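Local coordinates for protein dihydrodipicolinate synthase (Bacteroides thetaiotaomicron, PDB 4XKY) that probably acts as a Schiff-base-forming lyase of the DapA family, perhaps an N-acetylneuraminate lyase, built on a TIM barrel, at residues D[102-107]-D[132-137]; D[58-63]-D[89-94]; D[113-118]-D[142-147]. All coordinates share one frame; numbering follows the deposited sequence.

Contact 1: D[102-107]-D[132-137]; sequences AVVSAP and PLFLYN
V103 to S105 pair with L133 to L135 in parallel register, and the axes of strands 102-105 and 133-137 approach to 4.6 Å at 20°. V103 N donates to P132 O at 2.9 Å, and F134 N returns a bond to V103 O at 2.8 Å. S105 N then donates to F134 O, and Y136 N makes a weaker, more bent bond to S105 O. The CA-H groups of L133 and V104 also lean on V103 O and F134 O.

One face of the pair carries V103, S105, L133 and L135. L133 is the link here. Its CG lies anti to the backbone N (chi1 168°), and CD1 is thrown across to the other strand. L133 CD1 meets S105 CB at 3.5 Å and V103 CG2 at 3.9 Å, and the V103 and L133 side chains cross at about a right angle. This face looks out to helix 115-125, where L125 touches S105 and Y122 touches L135.

The other face carries V104 and F134. A102 CB sits at the edge of the F134 ring, 3.8 Å from CE2. V104 CG2 packs on F134 CB. V104 CG1 lies 3.9 Å from Y136 CD1. A106 CB packs against Y136 CB, while the Y136 ring runs on away from the strand 102-105.

The unit is a beta-alpha-beta crossover of the TIM barrel, strand 102-105, helix 115-125, strand 133-137. Y136 is the predicted proton donor/acceptor, and its OH makes weak hydrogen bonds to K164, the predicted Schiff-base lysine, and to T47. The weak bond from Y136 N and the packing of A106 and V104 are consistent with a ring held from its base, its hydroxyl left to polar partners.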
ATOM      1  N   ALA D 102     -30.030  11.870  11.683  1.00 29.30           N
ATOM      2  CA  ALA D 102     -29.397  10.630  11.263  1.00 28.24           C
ATOM      3  C   ALA D 102     -27.946  10.606  11.719  1.00 27.63           C
ATOM      4  O   ALA D 102     -27.335  11.654  12.006  1.00 27.20           O
ATOM      5  CB  ALA D 102     -29.442  10.500   9.758  1.00 28.19           C
ATOM      6  N   VAL D 103     -27.395   9.402  11.709  1.00 26.14           N
ATOM      7  CA  VAL D 103     -26.014   9.172  12.024  1.00 25.46           C
ATOM      8  C   VAL D 103     -25.357   8.520  10.823  1.00 26.33           C
ATOM      9  O   VAL D 103     -26.037   7.996   9.945  1.00 25.77           O
ATOM     10  CB  VAL D 103     -25.856   8.370  13.326  1.00 25.10           C
ATOM     11  CG1 VAL D 103     -26.423   9.178  14.475  1.00 25.95           C
ATOM     12  CG2 VAL D 103     -26.554   7.012  13.265  1.00 25.69           C
ATOM     13  N   VAL D 104     -24.038   8.624  10.782  1.00 25.86           N
ATOM     14  CA  VAL D 104     -23.234   8.198   9.671  1.00 26.42           C
ATOM     15  C   VAL D 104     -22.075   7.439  10.268  1.00 27.11           C
ATOM     16  O   VAL D 104     -21.439   7.928  11.170  1.00 26.72           O
ATOM     17  CB  VAL D 104     -22.699   9.407   8.887  1.00 26.67           C
ATOM     18  CG1 VAL D 104     -21.950   8.942   7.682  1.00 27.13           C
ATOM     19  CG2 VAL D 104     -23.848  10.285   8.426  1.00 27.19           C
ATOM     20  N   SER D 105     -21.798   6.245   9.759  1.00 28.63           N
ATOM     21  CA  SER D 105     -20.874   5.361  10.397  1.00 30.25           C
ATOM     22  C   SER D 105     -20.101   4.556   9.406  1.00 32.28           C
ATOM     23  O   SER D 105     -20.664   3.961   8.469  1.00 30.49           O
ATOM     24  CB  SER D 105     -21.622   4.397  11.308  1.00 33.29           C
ATOM     25  OG  SER D 105     -20.846   3.254  11.601  1.00 36.19           O
ATOM     26  N   ALA D 106     -18.801   4.532   9.655  1.00 32.37           N
ATOM     27  CA  ALA D 106     -17.867   3.654   8.986  1.00 35.64           C
ATOM     28  C   ALA D 106     -17.305   2.683  10.020  1.00 37.52           C
ATOM     29  O   ALA D 106     -17.111   3.048  11.183  1.00 37.13           O
ATOM     30  CB  ALA D 106     -16.738   4.476   8.387  1.00 35.91           C
ATOM     31  N   PRO D 107     -17.019   1.448   9.608  1.00 41.71           N
ATOM     32  CA  PRO D 107     -16.409   0.547  10.573  1.00 43.16           C
ATOM     33  C   PRO D 107     -15.006   1.039  10.898  1.00 43.92           C
ATOM     34  O   PRO D 107     -14.400   1.720  10.083  1.00 43.61           O
ATOM     35  CB  PRO D 107     -16.378  -0.771   9.831  1.00 44.99           C
ATOM     36  CG  PRO D 107     -16.244  -0.383   8.389  1.00 44.74           C
ATOM     37  CD  PRO D 107     -16.933   0.937   8.228  1.00 42.92           C
ATOM     38  N   PRO D 132     -31.779   6.783  12.305  1.00 30.95           N
ATOM     39  CA  PRO D 132     -31.419   6.126  11.041  1.00 30.88           C
ATOM     40  C   PRO D 132     -29.939   6.293  10.678  1.00 29.12           C
ATOM     41  O   PRO D 132     -29.291   7.288  11.066  1.00 27.84           O
ATOM     42  CB  PRO D 132     -32.307   6.802   9.994  1.00 31.60           C
ATOM     43  CG  PRO D 132     -33.313   7.612  10.739  1.00 33.04           C
ATOM     44  CD  PRO D 132     -32.902   7.730  12.176  1.00 32.07           C
ATOM     45  N   LEU D 133     -29.416   5.354   9.893  1.00 28.61           N
ATOM     46  CA  LEU D 133     -27.973   5.304   9.643  1.00 27.94           C
ATOM     47  C   LEU D 133     -27.611   5.373   8.174  1.00 28.03           C
ATOM     48  O   LEU D 133     -28.260   4.716   7.336  1.00 29.57           O
ATOM     49  CB  LEU D 133     -27.417   4.021  10.221  1.00 29.94           C
ATOM     50  CG  LEU D 133     -25.992   3.671   9.816  1.00 32.01           C
ATOM     51  CD1 LEU D 133     -25.041   4.557  10.574  1.00 33.40           C
ATOM     52  CD2 LEU D 133     -25.713   2.224  10.125  1.00 34.55           C
ATOM     53  N   PHE D 134     -26.574   6.152   7.870  1.00 26.26           N
ATOM     54  CA  PHE D 134     -25.924   6.105   6.586  1.00 26.26           C
ATOM     55  C   PHE D 134     -24.600   5.354   6.786  1.00 27.57           C
ATOM     56  O   PHE D 134     -23.849   5.624   7.749  1.00 26.22           O
ATOM     57  CB  PHE D 134     -25.623   7.505   6.035  1.00 26.03           C
ATOM     58  CG  PHE D 134     -26.831   8.297   5.611  1.00 27.25           C
ATOM     59  CD1 PHE D 134     -27.088   8.513   4.271  1.00 28.68           C
ATOM     60  CD2 PHE D 134     -27.639   8.893   6.536  1.00 29.10           C
ATOM     61  CE1 PHE D 134     -28.178   9.251   3.873  1.00 28.51           C
ATOM     62  CE2 PHE D 134     -28.735   9.639   6.148  1.00 30.34           C
ATOM     63  CZ  PHE D 134     -29.004   9.809   4.807  1.00 30.26           C
ATOM     64  N   LEU D 135     -24.341   4.420   5.869  1.00 27.98           N
ATOM     65  CA  LEU D 135     -23.093   3.711   5.778  1.00 30.36           C
ATOM     66  C   LEU D 135     -22.072   4.542   5.031  1.00 32.71           C
ATOM     67  O   LEU D 135     -22.380   5.187   4.031  1.00 34.62           O
ATOM     68  CB  LEU D 135     -23.290   2.414   5.016  1.00 30.70           C
ATOM     69  CG  LEU D 135     -24.340   1.464   5.553  1.00 31.12           C
ATOM     70  CD1 LEU D 135     -24.501   0.337   4.559  1.00 30.44           C
ATOM     71  CD2 LEU D 135     -23.910   0.949   6.913  1.00 32.51           C
ATOM     72  N   TYR D 136     -20.843   4.474   5.498  1.00 34.96           N
ATOM     73  CA  TYR D 136     -19.785   5.354   5.044  1.00 39.48           C
ATOM     74  C   TYR D 136     -18.661   4.432   4.625  1.00 39.15           C
ATOM     75  O   TYR D 136     -18.160   3.613   5.421  1.00 35.89           O
ATOM     76  CB  TYR D 136     -19.362   6.267   6.202  1.00 44.57           C
ATOM     77  CG  TYR D 136     -18.410   7.406   5.904  1.00 52.61           C
ATOM     78  CD1 TYR D 136     -18.177   8.391   6.873  1.00 61.12           C
ATOM     79  CD2 TYR D 136     -17.755   7.526   4.683  1.00 58.32           C
ATOM     80  CE1 TYR D 136     -17.317   9.456   6.632  1.00 65.65           C
ATOM     81  CE2 TYR D 136     -16.893   8.587   4.430  1.00 64.44           C
ATOM     82  CZ  TYR D 136     -16.673   9.543   5.404  1.00 68.11           C
ATOM     83  OH  TYR D 136     -15.815  10.584   5.139  1.00 77.54           O
ATOM     84  N   ASN D 137     -18.312   4.565   3.353  1.00 41.56           N
ATOM     85  CA  ASN D 137     -17.226   3.853   2.719  1.00 41.50           C
ATOM     86  C   ASN D 137     -16.072   4.812   2.600  1.00 46.01           C
ATOM     87  O   ASN D 137     -16.113   5.764   1.793  1.00 40.55           O
ATOM     88  CB  ASN D 137     -17.628   3.435   1.311  1.00 40.30           C
ATOM     89  CG  ASN D 137     -16.619   2.497   0.675  1.00 41.79           C
ATOM     90  OD1 ASN D 137     -16.434   1.347   1.129  1.00 37.34           O
ATOM     91  ND2 ASN D 137     -15.950   2.980  -0.379  1.00 40.37           N
TER

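Contact 2: D[58-63]-D[89-94]; sequences LRMEMI and VNLACL
M60 crosses L91 and L94 of the neighbouring helix at about a right angle. Its CB already touches L94 CD2, at 3.5 Å. The next atom, CG, is equally near L94 CD2 at 3.5 Å, which is tight for two carbons. CG also meets L91 CD2 at 4.0 Å. SD is the last atom of M60 to come near the other helix, 4.1 Å from L94 CD2. The chain then bends at chi3 (-55°) into CE. M60 is partly exposed.

The two helices, 56-70 and 85-97, follow strands 42-44 and 76-79. They are neighbours in the outer helical layer of the TIM barrel, and they run in nearly the same direction. Their axes here lie 10.5 Å apart at an angle of 24°. That spacing leaves the side chains to bridge the gap, with no hydrogen bond between the segments.

L91 divides its work between its two branches. CD2 goes to M60 and to I63 CD1, the latter at 3.9 Å. CD1 rests over one face of the R59 guanidinium, 3.5 Å from NH1. The polar bonds of that guanidinium are made to other residues: NH2 forms a salt bridge with D82, and NH1 a weak hydrogen bond with S81 O. The leucine methyl thus packs on a charged group that is already engaged. I63 CD1 also reaches L94 CD2 at 4.2 Å, and the I63 side chain touches L45 of a nearby loop. Y56, at the start of helix 56-70, touches L91 as well.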
ATOM      1  N   LEU D  58     -14.889  17.818  22.708  1.00 33.30           N
ATOM      2  CA  LEU D  58     -15.048  18.759  21.637  1.00 31.65           C
ATOM      3  C   LEU D  58     -15.977  18.216  20.556  1.00 29.00           C
ATOM      4  O   LEU D  58     -16.756  18.965  19.963  1.00 26.08           O
ATOM      5  CB  LEU D  58     -13.684  19.078  21.061  1.00 33.68           C
ATOM      6  CG  LEU D  58     -13.591  20.280  20.153  1.00 37.17           C
ATOM      7  CD1 LEU D  58     -14.235  21.518  20.743  1.00 38.00           C
ATOM      8  CD2 LEU D  58     -12.123  20.558  19.915  1.00 40.30           C
ATOM      9  N   ARG D  59     -15.916  16.911  20.324  1.00 28.75           N
ATOM     10  CA  ARG D  59     -16.810  16.278  19.370  1.00 30.03           C
ATOM     11  C   ARG D  59     -18.265  16.481  19.819  1.00 29.62           C
ATOM     12  O   ARG D  59     -19.144  16.796  19.023  1.00 26.64           O
ATOM     13  CB  ARG D  59     -16.486  14.797  19.225  1.00 32.05           C
ATOM     14  CG  ARG D  59     -15.172  14.527  18.497  1.00 34.76           C
ATOM     15  CD  ARG D  59     -15.167  13.161  17.818  1.00 38.20           C
ATOM     16  NE  ARG D  59     -14.513  12.153  18.616  1.00 40.86           N
ATOM     17  CZ  ARG D  59     -14.625  10.848  18.430  1.00 44.32           C
ATOM     18  NH1 ARG D  59     -15.369  10.340  17.438  1.00 46.35           N
ATOM     19  NH2 ARG D  59     -13.970  10.046  19.252  1.00 46.88           N
ATOM     20  N   MET D  60     -18.496  16.336  21.113  1.00 32.22           N
ATOM     21  CA  MET D  60     -19.832  16.514  21.684  1.00 32.49           C
ATOM     22  C   MET D  60     -20.262  17.968  21.578  1.00 32.14           C
ATOM     23  O   MET D  60     -21.424  18.251  21.258  1.00 29.70           O
ATOM     24  CB  MET D  60     -19.860  16.020  23.130  1.00 35.37           C
ATOM     25  CG  MET D  60     -19.664  14.502  23.230  1.00 40.04           C
ATOM     26  SD  MET D  60     -20.065  13.761  24.835  1.00 46.91           S
ATOM     27  CE  MET D  60     -18.993  14.763  25.880  1.00 47.15           C
ATOM     28  N   GLU D  61     -19.342  18.905  21.835  1.00 31.83           N
ATOM     29  CA  GLU D  61     -19.713  20.319  21.721  1.00 32.03           C
ATOM     30  C   GLU D  61     -20.073  20.687  20.276  1.00 28.89           C
ATOM     31  O   GLU D  61     -20.985  21.493  20.038  1.00 26.54           O
ATOM     32  CB  GLU D  61     -18.603  21.263  22.237  1.00 35.78           C
ATOM     33  CG  GLU D  61     -18.357  21.128  23.734  1.00 41.99           C
ATOM     34  CD  GLU D  61     -17.202  21.978  24.250  1.00 48.23           C
ATOM     35  OE1 GLU D  61     -16.547  22.674  23.446  1.00 54.86           O
ATOM     36  OE2 GLU D  61     -16.955  21.957  25.476  1.00 56.84           O
ATOM     37  N   MET D  62     -19.352  20.123  19.308  1.00 25.49           N
ATOM     38  CA  MET D  62     -19.682  20.380  17.906  1.00 24.51           C
ATOM     39  C   MET D  62     -21.116  19.929  17.616  1.00 23.99           C
ATOM     40  O   MET D  62     -21.903  20.658  17.023  1.00 22.30           O
ATOM     41  CB  MET D  62     -18.684  19.695  16.967  1.00 25.06           C
ATOM     42  CG  MET D  62     -18.995  19.912  15.488  1.00 25.88           C
ATOM     43  SD  MET D  62     -18.956  21.663  15.076  1.00 26.67           S
ATOM     44  CE  MET D  62     -19.384  21.598  13.346  1.00 26.93           C
ATOM     45  N   ILE D  63     -21.457  18.727  18.059  1.00 25.37           N
ATOM     46  CA  ILE D  63     -22.802  18.196  17.881  1.00 25.67           C
ATOM     47  C   ILE D  63     -23.857  19.067  18.557  1.00 27.40           C
ATOM     48  O   ILE D  63     -24.824  19.485  17.911  1.00 25.88           O
ATOM     49  CB  ILE D  63     -22.886  16.738  18.396  1.00 26.61           C
ATOM     50  CG1 ILE D  63     -22.060  15.801  17.505  1.00 25.36           C
ATOM     51  CG2 ILE D  63     -24.330  16.253  18.459  1.00 26.57           C
ATOM     52  CD1 ILE D  63     -21.796  14.469  18.171  1.00 25.66           C
ATOM     53  N   VAL D  89     -21.550   4.726  20.004  1.00 30.75           N
ATOM     54  CA  VAL D  89     -22.933   4.664  20.458  1.00 32.09           C
ATOM     55  C   VAL D  89     -23.310   5.860  21.333  1.00 33.14           C
ATOM     56  O   VAL D  89     -24.396   6.422  21.196  1.00 33.53           O
ATOM     57  CB  VAL D  89     -23.203   3.333  21.177  1.00 33.12           C
ATOM     58  CG1 VAL D  89     -24.596   3.309  21.805  1.00 33.86           C
ATOM     59  CG2 VAL D  89     -23.035   2.203  20.187  1.00 32.85           C
ATOM     60  N   ASN D  90     -22.414   6.262  22.221  1.00 34.78           N
ATOM     61  CA  ASN D  90     -22.606   7.512  22.971  1.00 37.02           C
ATOM     62  C   ASN D  90     -22.830   8.756  22.145  1.00 33.44           C
ATOM     63  O   ASN D  90     -23.655   9.623  22.484  1.00 32.02           O
ATOM     64  CB  ASN D  90     -21.383   7.788  23.813  1.00 42.23           C
ATOM     65  CG  ASN D  90     -21.602   7.432  25.239  1.00 48.97           C
ATOM     66  OD1 ASN D  90     -21.546   6.261  25.616  1.00 50.36           O
ATOM     67  ND2 ASN D  90     -21.904   8.439  26.047  1.00 54.44           N
ATOM     68  N   LEU D  91     -22.022   8.896  21.107  1.00 30.50           N
ATOM     69  CA  LEU D  91     -22.190  10.013  20.197  1.00 29.55           C
ATOM     70  C   LEU D  91     -23.544   9.943  19.504  1.00 29.40           C
ATOM     71  O   LEU D  91     -24.153  10.980  19.299  1.00 28.93           O
ATOM     72  CB  LEU D  91     -21.058  10.092  19.183  1.00 29.52           C
ATOM     73  CG  LEU D  91     -19.691  10.466  19.765  1.00 30.38           C
ATOM     74  CD1 LEU D  91     -18.612  10.273  18.717  1.00 32.00           C
ATOM     75  CD2 LEU D  91     -19.649  11.909  20.202  1.00 30.38           C
ATOM     76  N   ALA D  92     -24.014   8.738  19.162  1.00 28.82           N
ATOM     77  CA  ALA D  92     -25.303   8.583  18.480  1.00 29.07           C
ATOM     78  C   ALA D  92     -26.422   9.037  19.406  1.00 30.59           C
ATOM     79  O   ALA D  92     -27.349   9.721  18.962  1.00 29.57           O
ATOM     80  CB  ALA D  92     -25.552   7.130  18.031  1.00 28.63           C
ATOM     81  N   CYS D  93     -26.318   8.635  20.676  1.00 31.78           N
ATOM     82  CA  CYS D  93     -27.324   8.963  21.704  1.00 33.94           C
ATOM     83  C   CYS D  93     -27.351  10.448  22.002  1.00 31.57           C
ATOM     84  O   CYS D  93     -28.420  11.051  22.146  1.00 31.12           O
ATOM     85  CB  CYS D  93     -27.085   8.135  22.974  1.00 36.73           C
ATOM     86  SG  CYS D  93     -27.495   6.385  22.698  1.00 44.84           S
ATOM     87  N   LEU D  94     -26.175  11.042  22.089  1.00 30.25           N
ATOM     88  CA  LEU D  94     -26.069  12.482  22.226  1.00 31.69           C
ATOM     89  C   LEU D  94     -26.733  13.201  21.041  1.00 32.08           C
ATOM     90  O   LEU D  94     -27.510  14.147  21.195  1.00 33.69           O
ATOM     91  CB  LEU D  94     -24.602  12.885  22.322  1.00 33.62           C
ATOM     92  CG  LEU D  94     -24.426  14.391  22.314  1.00 35.23           C
ATOM     93  CD1 LEU D  94     -24.974  14.944  23.616  1.00 36.46           C
ATOM     94  CD2 LEU D  94     -22.968  14.733  22.152  1.00 36.57           C
TER

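Contact 3: D[113-118]-D[142-147]; sequences TGQPEL and TKVNFA
With CG anti to the carbonyl carbon (chi1 -60°) and a bend at chi2 (-61°), Q115 turns its amide onto N145 and A147. NE2 donates to N145 O at 2.9 Å. This bond runs nearly along the N145 carbonyl and close to the plane of the Q115 amide. On the other branch, A147 N donates to Q115 OE1, also at 2.9 Å, but from well above the carbonyl plane (49° out of it). OE1 has a further partner in T150 OG1. Three hydrogen bonds therefore hold the amide, which fixes its rotation.

Carbons of A147 and V144 flank the amide. A147 CB lies 3.2 Å from Q115 OE1, and V144 CG1 is 3.5 Å from Q115 NE2. L118 CD1 makes an apolar contact with F146 CD2 at 4.0 Å. V144 CG2 rests against T113 O. T113 itself has a weak hydrogen bond to H254 O of the second subunit.

A147 is the N-cap residue of helix 148-154, and Q115 opens helix 115-125. The amide so joins the starts of two successive barrel helices. The loop it holds follows strand 133-137, and the F146 side chain lies about 6 Å, between nearest atoms, from that of Y136, the predicted proton donor/acceptor. This is consistent with the beta-alpha loops that frame the active site in TIM barrels.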
ATOM      1  N   THR D 113     -11.810  -7.650   8.016  1.00 87.12           N
ATOM      2  CA  THR D 113     -11.113  -8.636   7.191  1.00 89.03           C
ATOM      3  C   THR D 113     -11.876  -8.779   5.870  1.00 82.57           C
ATOM      4  O   THR D 113     -11.319  -8.556   4.792  1.00 85.85           O
ATOM      5  CB  THR D 113     -11.021 -10.019   7.895  1.00 96.83           C
ATOM      6  OG1 THR D 113     -10.305  -9.899   9.131  1.00100.94           O
ATOM      7  CG2 THR D 113     -10.336 -11.080   7.012  1.00 99.30           C
ATOM      8  N   GLY D 114     -13.155  -9.130   5.971  1.00 71.06           N
ATOM      9  CA  GLY D 114     -13.945  -9.481   4.802  1.00 63.57           C
ATOM     10  C   GLY D 114     -15.383  -9.050   4.949  1.00 58.40           C
ATOM     11  O   GLY D 114     -15.744  -8.359   5.910  1.00 54.15           O
ATOM     12  N   GLN D 115     -16.203  -9.490   3.999  1.00 53.70           N
ATOM     13  CA  GLN D 115     -17.591  -9.033   3.875  1.00 49.28           C
ATOM     14  C   GLN D 115     -18.532  -9.573   4.936  1.00 48.32           C
ATOM     15  O   GLN D 115     -19.356  -8.819   5.450  1.00 46.61           O
ATOM     16  CB  GLN D 115     -18.137  -9.315   2.472  1.00 48.32           C
ATOM     17  CG  GLN D 115     -17.347  -8.613   1.379  1.00 47.67           C
ATOM     18  CD  GLN D 115     -17.368  -7.107   1.536  1.00 46.37           C
ATOM     19  OE1 GLN D 115     -18.439  -6.492   1.615  1.00 44.72           O
ATOM     20  NE2 GLN D 115     -16.189  -6.502   1.612  1.00 46.05           N
ATOM     21  N   PRO D 116     -18.424 -10.868   5.276  1.00 48.70           N
ATOM     22  CA  PRO D 116     -19.343 -11.365   6.290  1.00 48.41           C
ATOM     23  C   PRO D 116     -19.187 -10.640   7.635  1.00 48.89           C
ATOM     24  O   PRO D 116     -20.185 -10.397   8.310  1.00 47.69           O
ATOM     25  CB  PRO D 116     -18.978 -12.850   6.405  1.00 51.23           C
ATOM     26  CG  PRO D 116     -18.305 -13.187   5.108  1.00 50.90           C
ATOM     27  CD  PRO D 116     -17.559 -11.938   4.740  1.00 50.46           C
ATOM     28  N   GLU D 117     -17.957 -10.285   8.006  1.00 48.94           N
ATOM     29  CA  GLU D 117     -17.727  -9.527   9.240  1.00 49.77           C
ATOM     30  C   GLU D 117     -18.289  -8.124   9.161  1.00 46.59           C
ATOM     31  O   GLU D 117     -18.709  -7.574  10.173  1.00 45.05           O
ATOM     32  CB  GLU D 117     -16.243  -9.390   9.569  1.00 52.33           C
ATOM     33  CG  GLU D 117     -15.516 -10.703   9.788  1.00 55.24           C
ATOM     34  CD  GLU D 117     -14.837 -11.169   8.517  1.00 59.68           C
ATOM     35  OE1 GLU D 117     -13.701 -10.723   8.278  1.00 62.41           O
ATOM     36  OE2 GLU D 117     -15.461 -11.927   7.736  1.00 59.38           O
ATOM     37  N   LEU D 118     -18.248  -7.529   7.973  1.00 44.25           N
ATOM     38  CA  LEU D 118     -18.782  -6.198   7.807  1.00 43.39           C
ATOM     39  C   LEU D 118     -20.262  -6.278   8.129  1.00 42.48           C
ATOM     40  O   LEU D 118     -20.788  -5.468   8.890  1.00 40.95           O
ATOM     41  CB  LEU D 118     -18.565  -5.658   6.393  1.00 43.95           C
ATOM     42  CG  LEU D 118     -17.306  -4.820   6.159  1.00 46.85           C
ATOM     43  CD1 LEU D 118     -17.226  -4.374   4.704  1.00 48.42           C
ATOM     44  CD2 LEU D 118     -17.261  -3.601   7.066  1.00 47.25           C
ATOM     45  N   THR D 142      -8.663   1.216   5.958  1.00103.02           N
ATOM     46  CA  THR D 142      -8.993  -0.207   5.750  1.00103.47           C
ATOM     47  C   THR D 142      -9.167  -0.513   4.263  1.00103.74           C
ATOM     48  O   THR D 142     -10.185  -0.144   3.665  1.00102.92           O
ATOM     49  CB  THR D 142     -10.288  -0.609   6.487  1.00 99.46           C
ATOM     50  N   LYS D 143      -8.184  -1.204   3.681  1.00 99.99           N
ATOM     51  CA  LYS D 143      -8.168  -1.512   2.240  1.00 97.17           C
ATOM     52  C   LYS D 143      -9.470  -2.135   1.690  1.00 96.37           C
ATOM     53  O   LYS D 143      -9.726  -2.046   0.488  1.00 95.70           O
ATOM     54  CB  LYS D 143      -6.981  -2.425   1.908  1.00 94.17           C
ATOM     55  N   VAL D 144     -10.281  -2.749   2.560  1.00 92.96           N
ATOM     56  CA  VAL D 144     -11.535  -3.428   2.161  1.00 86.21           C
ATOM     57  C   VAL D 144     -12.747  -2.471   2.098  1.00 78.67           C
ATOM     58  O   VAL D 144     -13.021  -1.735   3.049  1.00 75.00           O
ATOM     59  CB  VAL D 144     -11.834  -4.634   3.092  1.00 87.71           C
ATOM     60  CG1 VAL D 144     -13.310  -5.030   3.069  1.00 88.24           C
ATOM     61  CG2 VAL D 144     -10.963  -5.827   2.711  1.00 87.37           C
ATOM     62  N   ASN D 145     -13.451  -2.496   0.965  1.00 68.21           N
ATOM     63  CA  ASN D 145     -14.651  -1.687   0.758  1.00 60.50           C
ATOM     64  C   ASN D 145     -15.875  -2.490   1.166  1.00 54.86           C
ATOM     65  O   ASN D 145     -15.783  -3.684   1.426  1.00 49.92           O
ATOM     66  CB  ASN D 145     -14.800  -1.295  -0.720  1.00 63.33           C
ATOM     67  CG  ASN D 145     -13.795  -0.242  -1.159  1.00 66.94           C
ATOM     68  OD1 ASN D 145     -12.673  -0.200  -0.659  1.00 73.78           O
ATOM     69  ND2 ASN D 145     -14.186   0.599  -2.112  1.00 66.91           N
ATOM     70  N   PHE D 146     -17.024  -1.829   1.222  1.00 47.02           N
ATOM     71  CA  PHE D 146     -18.271  -2.547   1.231  1.00 44.20           C
ATOM     72  C   PHE D 146     -18.500  -3.071  -0.185  1.00 41.31           C
ATOM     73  O   PHE D 146     -18.639  -2.286  -1.121  1.00 38.13           O
ATOM     74  CB  PHE D 146     -19.444  -1.633   1.555  1.00 44.36           C
ATOM     75  CG  PHE D 146     -19.511  -1.149   2.972  1.00 43.43           C
ATOM     76  CD1 PHE D 146     -18.976   0.067   3.320  1.00 41.68           C
ATOM     77  CD2 PHE D 146     -20.236  -1.849   3.930  1.00 45.53           C
ATOM     78  CE1 PHE D 146     -19.081   0.548   4.615  1.00 41.39           C
ATOM     79  CE2 PHE D 146     -20.354  -1.368   5.223  1.00 44.26           C
ATOM     80  CZ  PHE D 146     -19.771  -0.166   5.566  1.00 41.48           C
ATOM     81  N   ALA D 147     -18.583  -4.382  -0.341  1.00 39.81           N
ATOM     82  CA  ALA D 147     -18.988  -4.955  -1.609  1.00 41.33           C
ATOM     83  C   ALA D 147     -20.447  -4.563  -1.912  1.00 40.25           C
ATOM     84  O   ALA D 147     -21.246  -4.405  -0.996  1.00 38.05           O
ATOM     85  CB  ALA D 147     -18.835  -6.475  -1.577  1.00 43.55           C
TER

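How the contacts relate
Contact 1 lies in the barrel wall. Contact 2 lies in the outer helical layer, buried between two helices but with M60 and L94 partly exposed. Contact 3 is at a partly buried loop. Contact 1 is a backbone ladder with packing on both faces, contact 2 is side-chain packing without cross-segment hydrogen bonds, and contact 3 combines two bonds of one side-chain amide with a little apolar packing. Contact 1 pairs strands 102-105 and 133-137; contact 3 joins the start of the helix between them to the loop after the second. They meet where N137 OD1 probably accepts from F146 N, at 3.2 Å. A92 of contact 2 packs on V103, but contacts 2 and 3 do not touch.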